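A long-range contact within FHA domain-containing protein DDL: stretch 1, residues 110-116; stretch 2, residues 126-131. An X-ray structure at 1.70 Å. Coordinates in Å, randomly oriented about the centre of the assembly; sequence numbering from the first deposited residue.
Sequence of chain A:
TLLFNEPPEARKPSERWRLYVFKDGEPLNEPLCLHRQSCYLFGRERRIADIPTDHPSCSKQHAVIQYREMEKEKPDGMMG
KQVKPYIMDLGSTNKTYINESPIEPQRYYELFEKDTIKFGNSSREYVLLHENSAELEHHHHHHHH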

# COMPACT_ATOMS: atom_id res chain seq x y z
N GLU A 110 3.45 -6.11 -5.59
CA GLU A 110 2.23 -5.37 -5.98
C GLU A 110 1.10 -5.63 -4.97
O GLU A 110 0.90 -6.78 -4.54
N LEU A 111 0.38 -4.57 -4.61
CA LEU A 111 -0.78 -4.68 -3.71
C LEU A 111 -2.09 -4.53 -4.47
O LEU A 111 -2.17 -3.82 -5.48
N PHE A 112 -3.13 -5.21 -3.97
CA PHE A 112 -4.44 -5.22 -4.61
C PHE A 112 -5.54 -4.88 -3.62
O PHE A 112 -5.38 -5.08 -2.41
N GLU A 113 -6.67 -4.37 -4.13
CA GLU A 113 -7.86 -4.16 -3.29
C GLU A 113 -8.14 -5.43 -2.50
O GLU A 113 -8.10 -6.55 -3.05
N LYS A 114 -8.45 -5.23 -1.21
CA LYS A 114 -8.82 -6.28 -0.26
C LYS A 114 -7.64 -7.00 0.37
O LYS A 114 -7.84 -7.84 1.26
N ASP A 115 -6.41 -6.65 -0.03
CA ASP A 115 -5.25 -7.21 0.64
C ASP A 115 -5.24 -6.84 2.11
O ASP A 115 -5.57 -5.70 2.47
N THR A 116 -4.83 -7.78 2.96
CA THR A 116 -4.60 -7.48 4.37
C THR A 116 -3.11 -7.42 4.63
O THR A 116 -2.36 -8.28 4.21
N TYR A 126 -4.25 -4.03 8.56
CA TYR A 126 -4.72 -3.03 7.62
C TYR A 126 -5.31 -3.70 6.39
O TYR A 126 -4.81 -4.74 5.95
N VAL A 127 -6.36 -3.11 5.84
CA VAL A 127 -6.95 -3.59 4.60
C VAL A 127 -6.98 -2.47 3.56
O VAL A 127 -7.44 -1.35 3.85
N LEU A 128 -6.46 -2.77 2.37
CA LEU A 128 -6.32 -1.80 1.30
C LEU A 128 -7.55 -1.80 0.42
O LEU A 128 -8.00 -2.85 -0.01
N LEU A 129 -8.11 -0.62 0.18
CA LEU A 129 -9.27 -0.50 -0.71
C LEU A 129 -9.22 0.81 -1.46
O LEU A 129 -8.51 1.73 -1.07
N HIS A 130 -10.04 0.92 -2.50
CA HIS A 130 -10.42 2.22 -3.01
C HIS A 130 -11.90 2.25 -3.37
O HIS A 130 -12.54 1.20 -3.53
N GLU A 131 -12.45 3.45 -3.48
CA GLU A 131 -13.86 3.64 -3.81
C GLU A 131 -14.25 3.15 -5.22
O GLU A 131 -13.40 2.97 -6.10

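This is a small contact in which a turn-containing segment docks on the edge of a strand through two backbone hydrogen bonds, with Leu128 as the main apolar side chain between them. The two stretches together bury 449 Å².

The backbone sets the frame. Lys114 N donates to Leu128 O at 2.7 Å, and Leu128 N donates to Asp115 O at 3.1 Å. Both bonds are nearly straight. They hold Leu128 against the turn by both of its main-chain polar groups. Thr116 then pairs with Val127 as an antiparallel, non-hydrogen-bonded bridge. CA-H...O contacts support this edge: Thr116 CA lies 3.2 Å from Tyr126 O, and Val127 CA lies 3.3 Å from Asp115 O.

The turn runs from Phe112 to Asp115 and is of type II. Asp115 N donates to Phe112 O at 3.0 Å. The Asp115 side chain, chi1 m, reaches back across the turn, where Phe112 N donates to Asp115 OD2 at 2.8 Å. Its other oxygen, OD1, is hydrogen-bonded elsewhere in the structure. Asp115 therefore serves the contact mainly through its main chain, while its carboxylate braces the turn.

Leu128 is buried and gives up more area to the other stretch than any other residue here. Its CA-to-CB bond points sideways, and its rotamer is t, p. Leu128 CD2 comes within 3.6 Å of Leu111 CB and 3.9 Å of Phe112 O. Leu111 is also buried and points toward the strand, with rotamer m, t. Leu111 and Leu128 form the closest apolar side-chain contact between the stretches. Phe112, chi1 m, points away, so its ring takes no part, and its nearest approach is through its carbonyl.

Thr116 and Val127 place their side chains on the same face of the sheet. Thr116 is m and Val127 is t. Thr116 OG1 sits 3.7 Å from Val127 CG2, a van der Waals contact. Val127 CG1 also lies 4.2 Å from Lys114 CA. Tyr126, chi1 m, is buried, but the end of its side chain leads away; it meets the first stretch through its carbonyl.

Leu129, rotamer m, t, points away at CB, yet its end turns back. Leu129 CD2 lies 3.9 Å from Lys114 CG, so the leucine packs on the aliphatic part of the lysine. Lys114 points away, and its long side chain, m, t, t, t, extends into an exposed position.

Glu113 and His130 both start sideways and bring their ends nearer. Glu113 is m, t at chi1 and chi2, and His130 is p at chi1. Glu113 OE2 lies over one face of the imidazole, 2.6 Å from His130 NE2. The angle is poor, and this is not a hydrogen bond. The ring has a polar partner on its own stretch: His130 ND1 donates to Glu131 O at 2.9 Å. Glu110 and Glu131 make no contact across the stretches.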

# COMPACT_ATOMS: atom_id res chain seq x y z
CB GLU A 110 1.77 -5.76 -7.39
CG GLU A 110 0.66 -4.86 -7.92
CD GLU A 110 0.26 -5.19 -9.36
OE1 GLU A 110 0.88 -6.10 -9.97
OE2 GLU A 110 -0.69 -4.58 -9.88
CB LEU A 111 -0.69 -3.62 -2.62
CG LEU A 111 0.43 -3.73 -1.58
CD1 LEU A 111 0.37 -2.58 -0.60
CD2 LEU A 111 0.37 -5.06 -0.85
CB PHE A 112 -4.72 -6.60 -5.23
CG PHE A 112 -3.80 -6.97 -6.37
CD1 PHE A 112 -4.21 -6.82 -7.70
CD2 PHE A 112 -2.52 -7.46 -6.12
CE1 PHE A 112 -3.35 -7.17 -8.75
CE2 PHE A 112 -1.65 -7.80 -7.19
CZ PHE A 112 -2.08 -7.65 -8.49
CB GLU A 113 -9.10 -3.90 -4.15
CG GLU A 113 -9.14 -2.63 -4.93
CD GLU A 113 -10.47 -2.55 -5.68
OE1 GLU A 113 -11.06 -3.60 -5.96
OE2 GLU A 113 -10.93 -1.45 -5.96
CB LYS A 114 -9.83 -7.29 -0.84
CG LYS A 114 -11.12 -6.64 -1.30
CD LYS A 114 -12.05 -7.67 -1.92
CE LYS A 114 -13.26 -6.98 -2.53
NZ LYS A 114 -14.31 -7.96 -2.91
CB ASP A 115 -3.95 -6.70 0.03
CG ASP A 115 -3.55 -7.43 -1.23
OD1 ASP A 115 -4.14 -8.48 -1.54
OD2 ASP A 115 -2.60 -6.94 -1.89
CB THR A 116 -5.23 -8.53 5.28
OG1 THR A 116 -6.63 -8.61 4.98
CG2 THR A 116 -5.05 -8.13 6.74
CB TYR A 126 -3.57 -2.11 7.19
CG TYR A 126 -2.82 -1.48 8.33
CD1 TYR A 126 -3.13 -0.18 8.75
CD2 TYR A 126 -1.84 -2.20 9.03
CE1 TYR A 126 -2.45 0.40 9.80
CE2 TYR A 126 -1.15 -1.63 10.10
CZ TYR A 126 -1.47 -0.32 10.48
OH TYR A 126 -0.82 0.27 11.54
CB VAL A 127 -8.40 -4.12 4.81
CG1 VAL A 127 -9.10 -4.37 3.48
CG2 VAL A 127 -8.37 -5.39 5.64
CB LEU A 128 -5.08 -2.13 0.47
CG LEU A 128 -4.75 -1.16 -0.65
CD1 LEU A 128 -4.40 0.26 -0.13
CD2 LEU A 128 -3.58 -1.74 -1.47
CB LEU A 129 -10.58 -0.50 0.10
CG LEU A 129 -11.26 -1.75 0.64
CD1 LEU A 129 -12.67 -1.37 1.14
CD2 LEU A 129 -11.35 -2.90 -0.39
CB HIS A 130 -9.53 2.63 -4.20
CG HIS A 130 -9.64 1.74 -5.40
ND1 HIS A 130 -10.72 1.78 -6.26
CD2 HIS A 130 -8.77 0.86 -5.94
CE1 HIS A 130 -10.53 0.92 -7.24
NE2 HIS A 130 -9.36 0.35 -7.07
CB GLU A 131 -14.24 5.13 -3.67
CG GLU A 131 -13.60 6.03 -4.72
CD GLU A 131 -14.23 7.42 -4.77
OE1 GLU A 131 -15.15 7.69 -3.96
OE2 GLU A 131 -13.82 8.23 -5.63